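PDB 4QB6: Xyn30D from Paenibacillus barcinonensis, which probably acts as an endo-1,4-beta-xylanase on glucuronoxylan, and here is represented by its attached CBM35 carbohydrate-binding domain, which binds glucuronic acid and calcium. Local coordinates for residues A[57-65]-A[123-131]; A[88-97]-A[154-164]. All coordinates share one frame; numbering follows the deposited sequence.

Interaction 1 of 2, residues A[57-65]-A[123-131]. With CA (calcium ion), chain D; GCU (alpha-D-glucopyranuronic acid), chain B.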
loop_
_atom_site.group_PDB
_atom_site.type_symbol
_atom_site.label_atom_id
_atom_site.label_comp_id
_atom_site.label_asym_id
_atom_site.label_seq_id
_atom_site.Cartn_x
_atom_site.Cartn_y
_atom_site.Cartn_z
ATOM N N TYR A 57 1.211 -8.929 -14.751
ATOM C CA TYR A 57 1.766 -10.054 -13.966
ATOM C C TYR A 57 0.644 -10.733 -13.218
ATOM O O TYR A 57 -0.162 -10.085 -12.550
ATOM C CB TYR A 57 2.841 -9.567 -13.001
ATOM C CG TYR A 57 4.000 -9.010 -13.740
ATOM C CD1 TYR A 57 4.828 -9.835 -14.484
ATOM C CD2 TYR A 57 4.226 -7.641 -13.785
ATOM C CE1 TYR A 57 5.891 -9.310 -15.222
ATOM C CE2 TYR A 57 5.269 -7.125 -14.511
ATOM C CZ TYR A 57 6.068 -7.954 -15.238
ATOM O OH TYR A 57 7.127 -7.393 -15.949
ATOM N N PRO A 58 0.552 -12.059 -13.322
ATOM C CA PRO A 58 -0.528 -12.801 -12.712
ATOM C C PRO A 58 -0.365 -12.935 -11.193
ATOM O O PRO A 58 0.721 -12.771 -10.661
ATOM C CB PRO A 58 -0.430 -14.159 -13.409
ATOM C CG PRO A 58 0.986 -14.291 -13.718
ATOM C CD PRO A 58 1.444 -12.920 -14.111
ATOM N N GLY A 59 -1.477 -13.226 -10.531
ATOM C CA GLY A 59 -1.473 -13.566 -9.131
ATOM C C GLY A 59 -2.048 -12.542 -8.188
ATOM O O GLY A 59 -2.123 -12.785 -6.996
ATOM N N TYR A 60 -2.433 -11.384 -8.738
ATOM C CA TYR A 60 -3.090 -10.333 -7.973
ATOM C C TYR A 60 -4.487 -10.749 -7.553
ATOM O O TYR A 60 -5.130 -11.602 -8.174
ATOM C CB TYR A 60 -3.143 -9.034 -8.803
ATOM C CG TYR A 60 -3.779 -9.228 -10.162
ATOM C CD1 TYR A 60 -5.159 -9.245 -10.299
ATOM C CD2 TYR A 60 -3.013 -9.444 -11.300
ATOM C CE1 TYR A 60 -5.770 -9.450 -11.530
ATOM C CE2 TYR A 60 -3.615 -9.668 -12.544
ATOM C CZ TYR A 60 -4.983 -9.643 -12.633
ATOM O OH TYR A 60 -5.599 -9.867 -13.867
ATOM N N THR A 61 -4.989 -10.039 -6.558
ATOM C CA THR A 61 -6.324 -10.198 -5.988
ATOM C C THR A 61 -7.162 -9.094 -6.647
ATOM O O THR A 61 -6.632 -8.049 -7.054
ATOM C CB THR A 61 -6.273 -10.012 -4.441
ATOM O OG1 THR A 61 -5.501 -11.048 -3.820
ATOM C CG2 THR A 61 -7.620 -10.029 -3.796
ATOM N N GLY A 62 -8.470 -9.289 -6.767
ATOM C CA GLY A 62 -9.311 -8.290 -7.384
ATOM C C GLY A 62 -9.108 -8.159 -8.864
ATOM O O GLY A 62 -8.771 -9.124 -9.533
ATOM N N SER A 63 -9.256 -6.962 -9.390
ATOM C CA SER A 63 -9.184 -6.745 -10.818
ATOM C C SER A 63 -7.810 -6.375 -11.350
ATOM O O SER A 63 -7.621 -6.248 -12.552
ATOM C CB SER A 63 -10.191 -5.678 -11.232
ATOM O OG SER A 63 -9.913 -4.462 -10.575
ATOM N N GLY A 64 -6.827 -6.184 -10.461
ATOM C CA GLY A 64 -5.490 -5.856 -10.900
ATOM C C GLY A 64 -4.605 -5.465 -9.743
ATOM O O GLY A 64 -4.807 -5.907 -8.635
ATOM N N TYR A 65 -3.615 -4.638 -10.064
ATOM C CA TYR A 65 -2.697 -4.087 -9.073
ATOM C C TYR A 65 -2.303 -2.721 -9.555
ATOM O O TYR A 65 -2.598 -2.333 -10.694
ATOM C CB TYR A 65 -1.472 -5.000 -8.854
ATOM C CG TYR A 65 -0.706 -5.281 -10.112
ATOM C CD1 TYR A 65 0.278 -4.427 -10.566
ATOM C CD2 TYR A 65 -0.964 -6.421 -10.873
ATOM C CE1 TYR A 65 0.950 -4.655 -11.741
ATOM C CE2 TYR A 65 -0.290 -6.678 -12.042
ATOM C CZ TYR A 65 0.679 -5.792 -12.473
ATOM O OH TYR A 65 1.328 -6.064 -13.662
ATOM N N GLY A 123 11.597 -11.004 -5.510
ATOM C CA GLY A 123 12.337 -11.880 -6.440
ATOM C C GLY A 123 11.811 -11.938 -7.851
ATOM O O GLY A 123 12.522 -12.317 -8.797
ATOM N N SER A 124 10.534 -11.569 -7.996
ATOM C CA SER A 124 9.823 -11.655 -9.264
ATOM C C SER A 124 8.646 -10.689 -9.269
ATOM O O SER A 124 8.008 -10.492 -8.241
ATOM C CB SER A 124 9.288 -13.070 -9.508
ATOM O OG SER A 124 8.471 -13.057 -10.665
ATOM N N TRP A 125 8.304 -10.153 -10.438
ATOM C CA TRP A 125 7.104 -9.355 -10.524
ATOM C C TRP A 125 5.831 -10.182 -10.377
ATOM O O TRP A 125 4.756 -9.634 -10.208
ATOM C CB TRP A 125 7.031 -8.516 -11.798
ATOM C CG TRP A 125 8.100 -7.492 -11.914
ATOM C CD1 TRP A 125 9.074 -7.440 -12.855
ATOM C CD2 TRP A 125 8.269 -6.335 -11.073
ATOM N NE1 TRP A 125 9.865 -6.325 -12.625
ATOM C CE2 TRP A 125 9.387 -5.638 -11.548
ATOM C CE3 TRP A 125 7.600 -5.840 -9.951
ATOM C CZ2 TRP A 125 9.853 -4.477 -10.938
ATOM C CZ3 TRP A 125 8.045 -4.677 -9.381
ATOM C CH2 TRP A 125 9.183 -4.026 -9.864
ATOM N N SER A 126 5.962 -11.522 -10.406
ATOM C CA SER A 126 4.805 -12.378 -10.090
ATOM C C SER A 126 4.965 -13.163 -8.795
ATOM O O SER A 126 4.207 -14.088 -8.533
ATOM C CB SER A 126 4.385 -13.257 -11.270
ATOM O OG SER A 126 5.285 -14.317 -11.510
ATOM N N THR A 127 5.910 -12.750 -7.957
ATOM C CA THR A 127 5.988 -13.244 -6.579
ATOM C C THR A 127 5.380 -12.161 -5.701
ATOM O O THR A 127 5.948 -11.061 -5.544
ATOM C CB THR A 127 7.394 -13.552 -6.102
ATOM O OG1 THR A 127 7.910 -14.593 -6.944
ATOM C CG2 THR A 127 7.393 -14.001 -4.651
ATOM N N TRP A 128 4.239 -12.463 -5.117
ATOM C CA TRP A 128 3.509 -11.533 -4.271
ATOM C C TRP A 128 3.840 -11.820 -2.835
ATOM O O TRP A 128 3.465 -12.873 -2.301
ATOM C CB TRP A 128 2.014 -11.651 -4.535
ATOM C CG TRP A 128 1.670 -11.307 -5.943
ATOM C CD1 TRP A 128 1.553 -12.175 -6.980
ATOM C CD2 TRP A 128 1.473 -9.993 -6.497
ATOM N NE1 TRP A 128 1.263 -11.485 -8.133
ATOM C CE2 TRP A 128 1.193 -10.144 -7.863
ATOM C CE3 TRP A 128 1.469 -8.700 -5.952
ATOM C CZ2 TRP A 128 0.962 -9.062 -8.696
ATOM C CZ3 TRP A 128 1.261 -7.637 -6.787
ATOM C CH2 TRP A 128 0.973 -7.825 -8.122
ATOM N N GLY A 129 4.589 -10.922 -2.220
ATOM C CA GLY A 129 4.951 -11.024 -0.824
ATOM C C GLY A 129 4.106 -10.132 0.036
ATOM O O GLY A 129 3.219 -9.411 -0.438
ATOM N N GLU A 130 4.381 -10.147 1.317
ATOM C CA GLU A 130 3.644 -9.374 2.301
ATOM C C GLU A 130 4.583 -8.603 3.181
ATOM O O GLU A 130 5.693 -9.068 3.504
ATOM C CB GLU A 130 2.738 -10.306 3.138
ATOM C CG GLU A 130 1.601 -10.886 2.296
ATOM C CD GLU A 130 0.652 -11.841 3.004
ATOM O OE1 GLU A 130 1.002 -12.346 4.084
ATOM O OE2 GLU A 130 -0.433 -12.094 2.428
ATOM N N LYS A 131 4.148 -7.432 3.581
ATOM C CA LYS A 131 4.861 -6.634 4.564
ATOM C C LYS A 131 3.850 -6.036 5.470
ATOM O O LYS A 131 2.843 -5.456 4.998
ATOM C CB LYS A 131 5.628 -5.534 3.886
ATOM C CG LYS A 131 6.234 -4.541 4.853
ATOM C CD LYS A 131 6.908 -3.416 4.100
ATOM C CE LYS A 131 7.127 -2.223 4.988
ATOM N NZ LYS A 131 8.198 -2.492 5.955
HETATM CA CA CA D . -5.583 -6.045 -6.397
HETATM C C1 GCU B . 8.673 -3.252 -15.128
HETATM C C2 GCU B . 7.393 -3.949 -14.748
HETATM C C3 GCU B . 6.467 -3.043 -13.965
HETATM C C4 GCU B . 7.263 -2.405 -12.750
HETATM C C5 GCU B . 8.475 -1.682 -13.304
HETATM C C6 GCU B . 9.295 -1.045 -12.259
HETATM O O2 GCU B . 6.769 -4.519 -15.927
HETATM O O3 GCU B . 5.314 -3.693 -13.440
HETATM O O4 GCU B . 6.412 -1.418 -12.129
HETATM O O5 GCU B . 9.241 -2.675 -13.954
HETATM O O6A GCU B . 8.759 -0.231 -11.494
HETATM O O6B GCU B . 10.484 -1.322 -12.161
#
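Tyr57 and Trp125 make the aromatic part of this contact. Trp125 CB sits over the centre of the Tyr57 ring, 3.4 Å from its centroid and almost on its normal, a CH-pi contact. Beyond it the five-membered ring of Trp125 forms an offset stack with the tyrosine, the planes 28° apart. Chi1 of Trp125 (-64°) sets CG anti to the carbonyl carbon, so that the indole leads on past Tyr57 to the sugar. Tyr65 meets the other indole obliquely, its CG 3.6 Å from Trp128 CH2.

The two tryptophans serve different sites of this beta-sandwich module: Trp125, in the loop before strand 128-137, lines the glycan pocket, whereas Trp128 packs against the calcium-binding loop, whose Thr61 O and Gly64 O bind the metal. The glucuronic acid places C4 over one face of Trp125, and Tyr57 OH shares a 2.9 Å hydrogen bond with sugar O2, which lies at the edge of the phenol ring. Replacing Trp125 by an alanine would probably leave the sugar without the indole surface beneath it and remove the offset stack with Tyr57, only CB staying over its ring.

Among polar contacts, Trp128 NE1 donates to Pro58 O (2.9 Å, nearly straight), the acceptor lying in the indole plane. Tyr60 N lies over one face of that indole. Gly59 passes close to it, its C 3.5 Å from Trp128 NE1, at a positive phi suiting glycine.

Interaction 2 of 2, residues A[88-97]-A[154-164]. With CA (calcium ion), chain D; GCU (alpha-D-glucopyranuronic acid), chain B.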
loop_
_atom_site.group_PDB
_atom_site.type_symbol
_atom_site.label_atom_id
_atom_site.label_comp_id
_atom_site.label_asym_id
_atom_site.label_seq_id
_atom_site.Cartn_x
_atom_site.Cartn_y
_atom_site.Cartn_z
ATOM N N THR A 88 -3.851 0.795 17.559
ATOM C CA THR A 88 -2.800 0.326 16.666
ATOM C C THR A 88 -3.392 -0.710 15.727
ATOM O O THR A 88 -4.087 -1.637 16.141
ATOM C CB THR A 88 -1.637 -0.273 17.451
ATOM O OG1 THR A 88 -1.142 0.733 18.334
ATOM C CG2 THR A 88 -0.535 -0.750 16.542
ATOM N N LYS A 89 -3.112 -0.541 14.444
ATOM C CA LYS A 89 -3.547 -1.462 13.406
ATOM C C LYS A 89 -2.371 -2.110 12.728
ATOM O O LYS A 89 -1.331 -1.444 12.505
ATOM C CB LYS A 89 -4.362 -0.737 12.340
ATOM C CG LYS A 89 -5.493 0.124 12.860
ATOM C CD LYS A 89 -6.487 -0.604 13.746
ATOM C CE LYS A 89 -7.508 0.357 14.312
ATOM N NZ LYS A 89 -8.377 -0.307 15.310
ATOM N N ASN A 90 -2.521 -3.377 12.372
ATOM C CA ASN A 90 -1.613 -4.087 11.468
ATOM C C ASN A 90 -2.067 -3.838 10.054
ATOM O O ASN A 90 -3.206 -4.168 9.706
ATOM C CB ASN A 90 -1.638 -5.584 11.750
ATOM C CG ASN A 90 -1.090 -5.935 13.099
ATOM O OD1 ASN A 90 -0.269 -5.241 13.642
ATOM N ND2 ASN A 90 -1.574 -7.037 13.670
ATOM N N VAL A 91 -1.260 -3.170 9.246
ATOM C CA VAL A 91 -1.558 -2.928 7.847
ATOM C C VAL A 91 -0.624 -3.798 7.037
ATOM O O VAL A 91 0.603 -3.612 7.095
ATOM C CB VAL A 91 -1.429 -1.442 7.461
ATOM C CG1 VAL A 91 -1.716 -1.256 5.992
ATOM C CG2 VAL A 91 -2.358 -0.583 8.319
ATOM N N LYS A 92 -1.179 -4.763 6.343
ATOM C CA LYS A 92 -0.428 -5.759 5.601
ATOM C C LYS A 92 -0.561 -5.504 4.127
ATOM O O LYS A 92 -1.648 -5.613 3.561
ATOM C CB LYS A 92 -0.908 -7.156 5.982
ATOM C CG LYS A 92 -0.188 -8.275 5.230
ATOM C CD LYS A 92 -0.588 -9.653 5.740
ATOM C CE LYS A 92 -2.041 -9.961 5.538
ATOM N NZ LYS A 92 -2.349 -11.312 6.106
ATOM N N PHE A 93 0.531 -5.129 3.483
ATOM C CA PHE A 93 0.596 -4.861 2.061
ATOM C C PHE A 93 0.912 -6.130 1.319
ATOM O O PHE A 93 1.854 -6.834 1.715
ATOM C CB PHE A 93 1.735 -3.867 1.758
ATOM C CG PHE A 93 1.585 -2.533 2.425
ATOM C CD1 PHE A 93 2.091 -2.310 3.696
ATOM C CD2 PHE A 93 0.926 -1.491 1.794
ATOM C CE1 PHE A 93 1.958 -1.081 4.288
ATOM C CE2 PHE A 93 0.779 -0.272 2.420
ATOM C CZ PHE A 93 1.292 -0.079 3.670
ATOM N N ARG A 94 0.187 -6.448 0.267
ATOM C CA ARG A 94 0.530 -7.541 -0.651
ATOM C C ARG A 94 1.082 -6.877 -1.890
ATOM O O ARG A 94 0.401 -6.043 -2.516
ATOM C CB ARG A 94 -0.667 -8.416 -0.974
ATOM C CG ARG A 94 -0.295 -9.653 -1.804
ATOM C CD ARG A 94 -1.446 -10.640 -1.854
ATOM N NE ARG A 94 -1.082 -11.939 -2.460
ATOM C CZ ARG A 94 -1.296 -12.262 -3.712
ATOM N NH1 ARG A 94 -1.796 -11.401 -4.560
ATOM N NH2 ARG A 94 -0.973 -13.477 -4.163
ATOM N N TYR A 95 2.318 -7.219 -2.255
ATOM C CA TYR A 95 3.072 -6.481 -3.273
ATOM C C TYR A 95 4.059 -7.358 -3.981
ATOM O O TYR A 95 4.412 -8.429 -3.470
ATOM C CB TYR A 95 3.815 -5.283 -2.620
ATOM C CG TYR A 95 5.028 -5.687 -1.815
ATOM C CD1 TYR A 95 4.924 -6.129 -0.498
ATOM C CD2 TYR A 95 6.296 -5.651 -2.375
ATOM C CE1 TYR A 95 6.040 -6.522 0.211
ATOM C CE2 TYR A 95 7.408 -6.032 -1.663
ATOM C CZ TYR A 95 7.271 -6.485 -0.387
ATOM O OH TYR A 95 8.393 -6.867 0.357
ATOM N N ALA A 96 4.554 -6.900 -5.123
ATOM C CA ALA A 96 5.597 -7.616 -5.850
ATOM C C ALA A 96 6.698 -6.653 -6.160
ATOM O O ALA A 96 6.463 -5.473 -6.446
ATOM C CB ALA A 96 5.027 -8.239 -7.112
ATOM N N LEU A 97 7.924 -7.132 -6.114
ATOM C CA LEU A 97 9.102 -6.295 -6.382
ATOM C C LEU A 97 10.223 -7.196 -6.873
ATOM O O LEU A 97 10.778 -7.950 -6.071
ATOM C CB LEU A 97 9.487 -5.513 -5.116
ATOM C CG LEU A 97 10.733 -4.642 -5.193
ATOM C CD1 LEU A 97 10.733 -3.739 -6.407
ATOM C CD2 LEU A 97 10.848 -3.823 -3.915
ATOM N N PRO A 154 7.035 -0.636 -5.178
ATOM C CA PRO A 154 6.632 -1.980 -5.547
ATOM C C PRO A 154 5.310 -1.957 -6.299
ATOM O O PRO A 154 4.538 -1.020 -6.144
ATOM C CB PRO A 154 6.467 -2.650 -4.197
ATOM C CG PRO A 154 5.997 -1.561 -3.310
ATOM C CD PRO A 154 6.730 -0.327 -3.780
ATOM N N ASN A 155 5.016 -2.979 -7.083
ATOM C CA ASN A 155 3.688 -3.104 -7.620
ATOM C C ASN A 155 2.761 -3.512 -6.466
ATOM O O ASN A 155 3.088 -4.437 -5.705
ATOM C CB ASN A 155 3.614 -4.120 -8.732
ATOM C CG ASN A 155 4.274 -3.663 -10.005
ATOM O OD1 ASN A 155 4.576 -2.488 -10.199
ATOM N ND2 ASN A 155 4.445 -4.601 -10.924
ATOM N N MET A 156 1.629 -2.848 -6.290
ATOM C CA MET A 156 0.847 -2.949 -5.067
ATOM C C MET A 156 -0.487 -3.581 -5.345
ATOM O O MET A 156 -1.275 -3.069 -6.154
ATOM C CB MET A 156 0.640 -1.558 -4.460
ATOM C CG MET A 156 -0.006 -1.570 -3.086
ATOM S SD MET A 156 0.903 -2.461 -1.830
ATOM C CE MET A 156 2.376 -1.568 -1.687
ATOM N N ASP A 157 -0.770 -4.703 -4.693
ATOM C CA ASP A 157 -2.009 -5.447 -4.956
ATOM C C ASP A 157 -3.157 -5.018 -4.075
ATOM O O ASP A 157 -4.260 -4.771 -4.573
ATOM C CB ASP A 157 -1.748 -6.946 -4.795
ATOM C CG ASP A 157 -2.912 -7.797 -5.212
ATOM O OD1 ASP A 157 -3.786 -7.346 -5.968
ATOM O OD2 ASP A 157 -2.912 -8.953 -4.753
ATOM N N ASN A 158 -2.919 -4.959 -2.786
ATOM C CA ASN A 158 -3.985 -4.709 -1.802
ATOM C C ASN A 158 -3.347 -4.420 -0.469
ATOM O O ASN A 158 -2.119 -4.607 -0.309
ATOM C CB ASN A 158 -5.004 -5.896 -1.735
ATOM C CG ASN A 158 -4.444 -7.155 -1.128
ATOM O OD1 ASN A 158 -4.695 -8.279 -1.627
ATOM N ND2 ASN A 158 -3.792 -7.026 -0.068
ATOM N N ILE A 159 -4.147 -3.946 0.469
ATOM C CA ILE A 159 -3.788 -3.925 1.879
ATOM C C ILE A 159 -4.839 -4.641 2.688
ATOM O O ILE A 159 -6.028 -4.728 2.291
ATOM C CB ILE A 159 -3.617 -2.512 2.451
ATOM C CG1 ILE A 159 -4.890 -1.676 2.270
ATOM C CG2 ILE A 159 -2.406 -1.877 1.829
ATOM C CD1 ILE A 159 -4.851 -0.336 2.949
ATOM N N THR A 160 -4.421 -5.209 3.801
ATOM C CA THR A 160 -5.361 -5.775 4.794
ATOM C C THR A 160 -5.122 -5.058 6.080
ATOM O O THR A 160 -3.966 -4.930 6.519
ATOM C CB THR A 160 -5.186 -7.272 4.945
ATOM O OG1 THR A 160 -5.358 -7.899 3.674
ATOM C CG2 THR A 160 -6.186 -7.859 5.937
ATOM N N VAL A 161 -6.173 -4.595 6.731
ATOM C CA VAL A 161 -6.080 -3.830 7.978
ATOM C C VAL A 161 -6.749 -4.651 9.057
ATOM O O VAL A 161 -7.902 -5.086 8.893
ATOM C CB VAL A 161 -6.797 -2.478 7.836
ATOM C CG1 VAL A 161 -6.691 -1.671 9.114
ATOM C CG2 VAL A 161 -6.218 -1.708 6.649
ATOM N N THR A 162 -6.063 -4.815 10.169
ATOM C CA THR A 162 -6.511 -5.651 11.279
ATOM C C THR A 162 -6.191 -4.883 12.557
ATOM O O THR A 162 -5.198 -4.162 12.646
ATOM C CB THR A 162 -5.782 -7.016 11.209
ATOM O OG1 THR A 162 -6.057 -7.636 9.928
ATOM C CG2 THR A 162 -6.185 -7.942 12.342
ATOM N N ALA A 163 -7.034 -4.985 13.572
ATOM C CA ALA A 163 -6.709 -4.407 14.844
ATOM C C ALA A 163 -5.607 -5.218 15.476
ATOM O O ALA A 163 -5.651 -6.442 15.431
ATOM C CB ALA A 163 -7.930 -4.417 15.745
ATOM N N SER A 164 -4.604 -4.550 16.037
ATOM C CA SER A 164 -3.418 -5.258 16.555
ATOM C C SER A 164 -3.738 -5.976 17.857
ATOM O O SER A 164 -4.700 -5.648 18.554
ATOM C CB SER A 164 -2.240 -4.300 16.753
ATOM O OG SER A 164 -1.767 -3.785 15.514
ATOM O OXT SER A 164 -3.028 -6.916 18.229
HETATM CA CA CA D . -5.583 -6.045 -6.397
HETATM C C1 GCU B . 8.673 -3.252 -15.128
HETATM C C2 GCU B . 7.393 -3.949 -14.748
HETATM C C3 GCU B . 6.467 -3.043 -13.965
HETATM C C4 GCU B . 7.263 -2.405 -12.750
HETATM C C5 GCU B . 8.475 -1.682 -13.304
HETATM C C6 GCU B . 9.295 -1.045 -12.259
HETATM O O2 GCU B . 6.769 -4.519 -15.927
HETATM O O3 GCU B . 5.314 -3.693 -13.440
HETATM O O4 GCU B . 6.412 -1.418 -12.129
HETATM O O5 GCU B . 9.241 -2.675 -13.954
HETATM O O6A GCU B . 8.759 -0.231 -11.494
HETATM O O6B GCU B . 10.484 -1.322 -12.161
HETATM O O HOH W 1 -2.915 -7.830 2.287
#
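Phe93 and Ile159 lie side by side on the buried face of an antiparallel strand pair, Phe93 CD2 3.4 Å from Ile159 CG2. Met156, bent at chi2 and chi3, brings its sulfur to the edge of the same ring in a Met-aromatic contact, SD 3.8 Å from Phe93 CD2. Farther along, Tyr95 CD2 packs on Pro154 CB at 3.5 Å.

The other face carries polar groups. A classic beta bulge sets Asp157 and Asn158 both opposite Arg94, and the extended arginine chain runs alongside Asp157 to form a salt bridge, NH1 to OD2 2.7 Å, the oxygen in the guanidinium plane. Asp157 OD1 binds calcium at 2.3 Å, so one carboxylate joins metal and arginine, an arrangement likely to fix its rotation. Beyond it side chains pack more loosely: Lys92 and Thr160 run abreast, Lys92 CE 4.2 Å from Thr160 CB, and a water joins Lys92 O and Thr160 OG1, the threonine hydroxyl also bonding Thr39. At the chain end exposed Ser164 keeps its backbone bond to Thr88 O.

Strand 87-96 is flanked on its other edge by strand 128-137, strand 155-163 by strand 38-41, and Met156, Ile159 and Val161 pack on strand 72-83 of the facing sheet.

The centres of interactions 1 and 2 lie 12 Å apart within one carbohydrate-binding module. Along the chain their segments alternate: 57-65, 88-97, 123-131, 154-164. Strand 128-137, reached by interaction 1, is the neighbour of strand 87-96 in the four-stranded sheet, and backbone bonds from Gly129 to Tyr95 and from Phe93 to Lys131 join the two contacts directly. Both also supply the same calcium, with Thr61 and Gly64 from one and Asp157 from the other, completed by Glu41 and Glu43. Tyr57 and Trp125 of interaction 1 and Asn155 of interaction 2 all line the glycan pocket. The metal-binding loop and the glycan pocket thus both adjoin one end of the strand pair of interaction 2.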